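Local coordinates for broad specificity aminotransferase (Leishmania mexicana, PDB 4WB0), which catalyses pyridoxal-phosphate-dependent transamination, moving amino groups between amino acids and 2-oxo acids with a broad substrate specificity, at the interface of chains A and B. Numbering follows the deposited sequence. Chains: chain A, Broad specificity aminotransferase; chain B, Broad specificity aminotransferase.

Contact 1: the interface of chains A and B. Residues chain A 123, 126, 219, 250, 273; chain B 11-12, 15.
The indole of B:Trp15, carried on the short N-terminal helix 11-16 of one subunit, is sandwiched between two aliphatic side chains of the other. CG2 of A:Val126 lies over one face of the six-membered ring, 3.4 Å from B:Trp15 CZ3, and CD2 of A:Leu273, from strand 268-274, lies over the opposite face, 3.7 Å from B:Trp15 CZ3. Both are CH-pi contacts displaced toward the rim. With CG1 of A:Val126 anti to its own backbone N (chi1 -176°), the CG2 branch is the one presented to the ring, while CG1 rests near the tryptophan backbone. A third methyl, CD2 of A:Leu123 at the end of helix 111-123, reaches B:Trp15 CZ2 on the benzene rim at 3.8 Å.

A hydrogen bond at the ring edge probably helps set how the indole is turned. The indole N-H, B:Trp15 NE1, donates to the side-chain carbonyl OE1 of A:Gln219 at 2.9 Å. The oxygen stays close to the ring plane, but the donor is tilted 31° from the carbonyl plane and the amide stands almost perpendicular to the indole. A second-shell bond helps hold that amide: A:Gln219 NE2 donates to the backbone O of A:Glu250 at 2.9 Å, which favours OE1 facing the tryptophan.

Beside the ring, the hydroxyl OG1 of B:Thr11 donates to OE1 of A:Glu250 at 2.8 Å, using the anti lone pair of the carboxylate. B:Thr11 OG1 also lies 2.7 Å from water 1, which joins the backbone N of A:Glu250. The carboxylate sits beside the first turn of helix 11-16, whose N-terminal end would probably favour its negative charge.

The site illustrates how a terminal arm reaching over to a partner subunit can be secured by one buried aromatic side chain; it fastens the N-terminal segment onto the neighbour and probably strengthens the homodimer.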
loop_
_atom_site.group_PDB
_atom_site.type_symbol
_atom_site.label_atom_id
_atom_site.label_comp_id
_atom_site.label_asym_id
_atom_site.label_seq_id
_atom_site.Cartn_x
_atom_site.Cartn_y
_atom_site.Cartn_z
ATOM N N LEU A 123 2.136 -5.217 -16.615
ATOM C CA LEU A 123 2.773 -5.376 -17.922
ATOM C C LEU A 123 3.139 -6.839 -18.143
ATOM O O LEU A 123 3.187 -7.293 -19.272
ATOM C CB LEU A 123 3.991 -4.480 -18.032
ATOM C CG LEU A 123 3.712 -2.986 -18.380
ATOM C CD1 LEU A 123 4.940 -2.245 -18.211
ATOM C CD2 LEU A 123 3.225 -2.766 -19.806
ATOM N N VAL A 126 0.720 -8.679 -20.313
ATOM C CA VAL A 126 0.599 -8.261 -21.718
ATOM C C VAL A 126 1.861 -8.663 -22.474
ATOM O O VAL A 126 1.826 -8.860 -23.682
ATOM C CB VAL A 126 0.415 -6.716 -21.839
ATOM C CG1 VAL A 126 0.197 -6.307 -23.248
ATOM C CG2 VAL A 126 -0.724 -6.245 -21.022
ATOM N N GLN A 219 6.751 -0.513 -25.787
ATOM C CA GLN A 219 5.851 -0.023 -24.767
ATOM C C GLN A 219 6.543 1.031 -23.929
ATOM O O GLN A 219 7.616 0.769 -23.385
ATOM C CB GLN A 219 5.385 -1.176 -23.872
ATOM C CG GLN A 219 4.595 -0.746 -22.624
ATOM C CD GLN A 219 3.170 -0.298 -22.967
ATOM O OE1 GLN A 219 2.445 -0.960 -23.743
ATOM N NE2 GLN A 219 2.762 0.848 -22.397
ATOM N N GLU A 250 0.468 4.317 -26.537
ATOM C CA GLU A 250 -0.291 3.749 -25.405
ATOM C C GLU A 250 0.533 3.840 -24.147
ATOM O O GLU A 250 1.080 2.845 -23.649
ATOM C CB GLU A 250 -0.688 2.316 -25.691
ATOM C CG GLU A 250 -1.791 2.231 -26.736
ATOM C CD GLU A 250 -2.255 0.790 -26.924
ATOM O OE1 GLU A 250 -1.447 0.000 -27.454
ATOM O OE2 GLU A 250 -3.401 0.452 -26.518
ATOM N N LEU A 273 -3.218 4.295 -17.990
ATOM C CA LEU A 273 -2.914 3.734 -19.319
ATOM C C LEU A 273 -3.772 4.367 -20.370
ATOM O O LEU A 273 -5.014 4.366 -20.252
ATOM C CB LEU A 273 -3.141 2.230 -19.370
ATOM C CG LEU A 273 -2.972 1.559 -20.744
ATOM C CD1 LEU A 273 -1.514 1.634 -21.138
ATOM C CD2 LEU A 273 -3.392 0.120 -20.736
ATOM N N THR B 11 1.562 -2.410 -29.872
ATOM C CA THR B 11 1.193 -2.466 -28.451
ATOM C C THR B 11 -0.310 -2.652 -28.348
ATOM O O THR B 11 -0.796 -3.378 -27.487
ATOM C CB THR B 11 1.608 -1.209 -27.664
ATOM O OG1 THR B 11 1.162 -0.035 -28.333
ATOM C CG2 THR B 11 3.111 -1.160 -27.520
ATOM N N THR B 12 -1.055 -2.029 -29.248
ATOM C CA THR B 12 -2.517 -2.106 -29.143
ATOM C C THR B 12 -2.992 -3.565 -29.309
ATOM O O THR B 12 -3.948 -4.018 -28.655
ATOM C CB THR B 12 -3.215 -1.206 -30.160
ATOM O OG1 THR B 12 -4.638 -1.246 -29.916
ATOM C CG2 THR B 12 -2.949 -1.659 -31.557
ATOM N N TRP B 15 -2.151 -5.327 -25.891
ATOM C CA TRP B 15 -3.180 -5.010 -24.906
ATOM C C TRP B 15 -4.486 -5.721 -25.263
ATOM O O TRP B 15 -5.206 -6.155 -24.372
ATOM C CB TRP B 15 -3.396 -3.504 -24.798
ATOM C CG TRP B 15 -2.248 -2.877 -24.081
ATOM C CD1 TRP B 15 -1.233 -2.180 -24.627
ATOM C CD2 TRP B 15 -2.015 -2.905 -22.664
ATOM N NE1 TRP B 15 -0.337 -1.776 -23.626
ATOM C CE2 TRP B 15 -0.794 -2.233 -22.425
ATOM C CE3 TRP B 15 -2.723 -3.437 -21.571
ATOM C CZ2 TRP B 15 -0.258 -2.078 -21.138
ATOM C CZ3 TRP B 15 -2.174 -3.313 -20.292
ATOM C CH2 TRP B 15 -0.964 -2.617 -20.086
HETATM O O HOH W 1 2.387 2.363 -27.986
#

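Contact 2: the interface of chains A and B. Residues chain A 62, 65-66, 69, 306; chain B 69, 73, 75.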
loop_
_atom_site.group_PDB
_atom_site.type_symbol
_atom_site.label_atom_id
_atom_site.label_comp_id
_atom_site.label_asym_id
_atom_site.label_seq_id
_atom_site.Cartn_x
_atom_site.Cartn_y
_atom_site.Cartn_z
ATOM N N ARG A 62 -1.850 22.728 4.535
ATOM C CA ARG A 62 -2.421 23.141 5.829
ATOM C C ARG A 62 -3.857 23.649 5.661
ATOM O O ARG A 62 -4.722 23.345 6.500
ATOM C CB ARG A 62 -1.606 24.224 6.513
ATOM C CG ARG A 62 -0.222 23.811 7.067
ATOM C CD ARG A 62 -0.263 22.594 7.948
ATOM N NE ARG A 62 0.964 22.516 8.736
ATOM C CZ ARG A 62 1.520 21.408 9.203
ATOM N NH1 ARG A 62 0.989 20.222 8.912
ATOM N NH2 ARG A 62 2.622 21.492 9.961
ATOM N N GLU A 65 -6.076 20.513 5.041
ATOM C CA GLU A 65 -6.270 19.758 6.290
ATOM C C GLU A 65 -7.536 20.211 6.998
ATOM O O GLU A 65 -8.368 19.408 7.426
ATOM C CB GLU A 65 -5.111 19.971 7.255
ATOM C CG GLU A 65 -3.825 19.245 6.934
ATOM C CD GLU A 65 -2.679 19.679 7.901
ATOM O OE1 GLU A 65 -2.886 20.559 8.770
ATOM O OE2 GLU A 65 -1.552 19.160 7.756
ATOM N N GLN A 66 -7.643 21.515 7.156
ATOM C CA GLN A 66 -8.793 22.088 7.892
ATOM C C GLN A 66 -10.072 21.956 7.098
ATOM O O GLN A 66 -11.092 21.592 7.669
ATOM C CB GLN A 66 -8.564 23.552 8.252
ATOM C CG GLN A 66 -9.692 24.115 9.195
ATOM C CD GLN A 66 -9.681 23.420 10.554
ATOM O OE1 GLN A 66 -8.616 23.306 11.198
ATOM N NE2 GLN A 66 -10.848 22.913 10.984
ATOM N N LEU A 69 -11.230 18.386 7.363
ATOM C CA LEU A 69 -11.685 17.985 8.696
ATOM C C LEU A 69 -13.119 18.483 8.896
ATOM O O LEU A 69 -13.978 17.721 9.357
ATOM C CB LEU A 69 -10.740 18.504 9.768
ATOM C CG LEU A 69 -11.184 18.248 11.213
ATOM C CD1 LEU A 69 -11.165 16.782 11.460
ATOM C CD2 LEU A 69 -10.252 18.910 12.175
ATOM N N LEU A 306 -6.922 15.084 0.417
ATOM C CA LEU A 306 -6.237 16.353 0.489
ATOM C C LEU A 306 -5.839 16.876 -0.913
ATOM O O LEU A 306 -6.020 18.097 -1.242
ATOM C CB LEU A 306 -4.955 16.302 1.356
ATOM C CG LEU A 306 -5.103 16.040 2.819
ATOM C CD1 LEU A 306 -3.656 15.864 3.437
ATOM C CD2 LEU A 306 -5.837 17.206 3.513
ATOM N N LEU B 69 -4.200 17.481 14.222
ATOM C CA LEU B 69 -4.038 18.776 13.526
ATOM C C LEU B 69 -3.377 19.804 14.425
ATOM O O LEU B 69 -2.533 20.558 13.990
ATOM C CB LEU B 69 -5.367 19.337 13.033
ATOM C CG LEU B 69 -5.364 19.677 11.548
ATOM C CD1 LEU B 69 -5.222 18.335 10.758
ATOM C CD2 LEU B 69 -6.590 20.445 11.107
ATOM N N LEU B 73 2.225 18.602 12.835
ATOM C CA LEU B 73 3.143 17.544 12.389
ATOM C C LEU B 73 3.553 17.802 10.912
ATOM O O LEU B 73 2.831 18.523 10.205
ATOM C CB LEU B 73 2.463 16.174 12.494
ATOM C CG LEU B 73 1.964 15.820 13.899
ATOM C CD1 LEU B 73 1.077 14.623 13.774
ATOM C CD2 LEU B 73 3.172 15.561 14.801
ATOM N N TYR B 75 5.037 16.169 6.989
ATOM C CA TYR B 75 4.693 15.062 6.094
ATOM C C TYR B 75 5.868 14.276 5.547
ATOM O O TYR B 75 5.780 13.654 4.457
ATOM C CB TYR B 75 3.876 15.618 4.921
ATOM C CG TYR B 75 2.489 16.118 5.304
ATOM C CD1 TYR B 75 2.276 17.440 5.729
ATOM C CD2 TYR B 75 1.396 15.260 5.262
ATOM C CE1 TYR B 75 0.989 17.881 6.076
ATOM C CE2 TYR B 75 0.133 15.697 5.580
ATOM C CZ TYR B 75 -0.072 16.986 5.997
ATOM O OH TYR B 75 -1.373 17.333 6.341
HETATM O O HOH W 2 -1.371 20.843 11.206
#
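This is a subunit interface of the homodimer, in which helix 59-71 of chain A packs beside the end of helix 59-69 of chain B and the loop that follows it; it combines polar bonds with packing around B:Leu69, which buries 87 Å² of its surface, and helps hold the two subunits together.

At its polar end, NH1 and NH2 of A:Arg62 both donate to the backbone carbonyl oxygen of B:Leu73. A:Arg62 NH1 is 2.8 Å from B:Leu73 O and lies almost in line with the carbonyl bond, at 172°. A:Arg62 NH2 approaches B:Leu73 O at 3.0 Å from above the carbonyl plane. The oxygen lies within the guanidinium plane for both bonds, and the pair should limit rotation of the arginine head.

A:Glu65, about one helical turn along, positions that head from its own side. A:Glu65 OE2 takes a hydrogen bond from A:Arg62 NH1 at 3.0 Å through the syn lone pair, and the pair is also a salt bridge. The carboxylate arrives there on a chain extended beyond CG (chi2 173°). A:Glu65 OE1 meets water 2 at 2.9 Å, and water 2 in turn contacts the backbone O of B:Leu69 at 3.0 Å. The phenol of B:Tyr75 points at the same carboxylate from the opposite direction, but its modelled separation is too short to be trusted.

In the apolar packing, B:Leu69 CD1 lies 3.9 Å from CB of A:Glu65, alongside the aliphatic part of that chain, and B:Leu69 CD2 approaches CD2 of A:Leu69. The two Leu69 side chains pass each other in opposite directions. The B:Leu69 CD2 methyl also lies against a polar atom, the side-chain oxygen OE1 of A:Gln66, at 3.5 Å.

For the protein, the site probably fixes the loop after helix 59-69 of one subunit against helix 59-71 of the other, steadying the dimer.

About 38 Å separates the centres of the C-alpha atoms of contact 1 and contact 2, and they have no residue or secondary-structure element in common. Chain B contributes its N-terminal helix 11-16 to contact 1 and the end of helix 59-69 with the following loop to contact 2. Chain A answers with strands and loops in the first, together with the end of helix 111-123, and mainly with helix 59-71 in the second. Two attachments so widely spaced should resist rocking of one subunit against the other better than either could alone, one securing a peripheral arm and the other helix-and-loop packing.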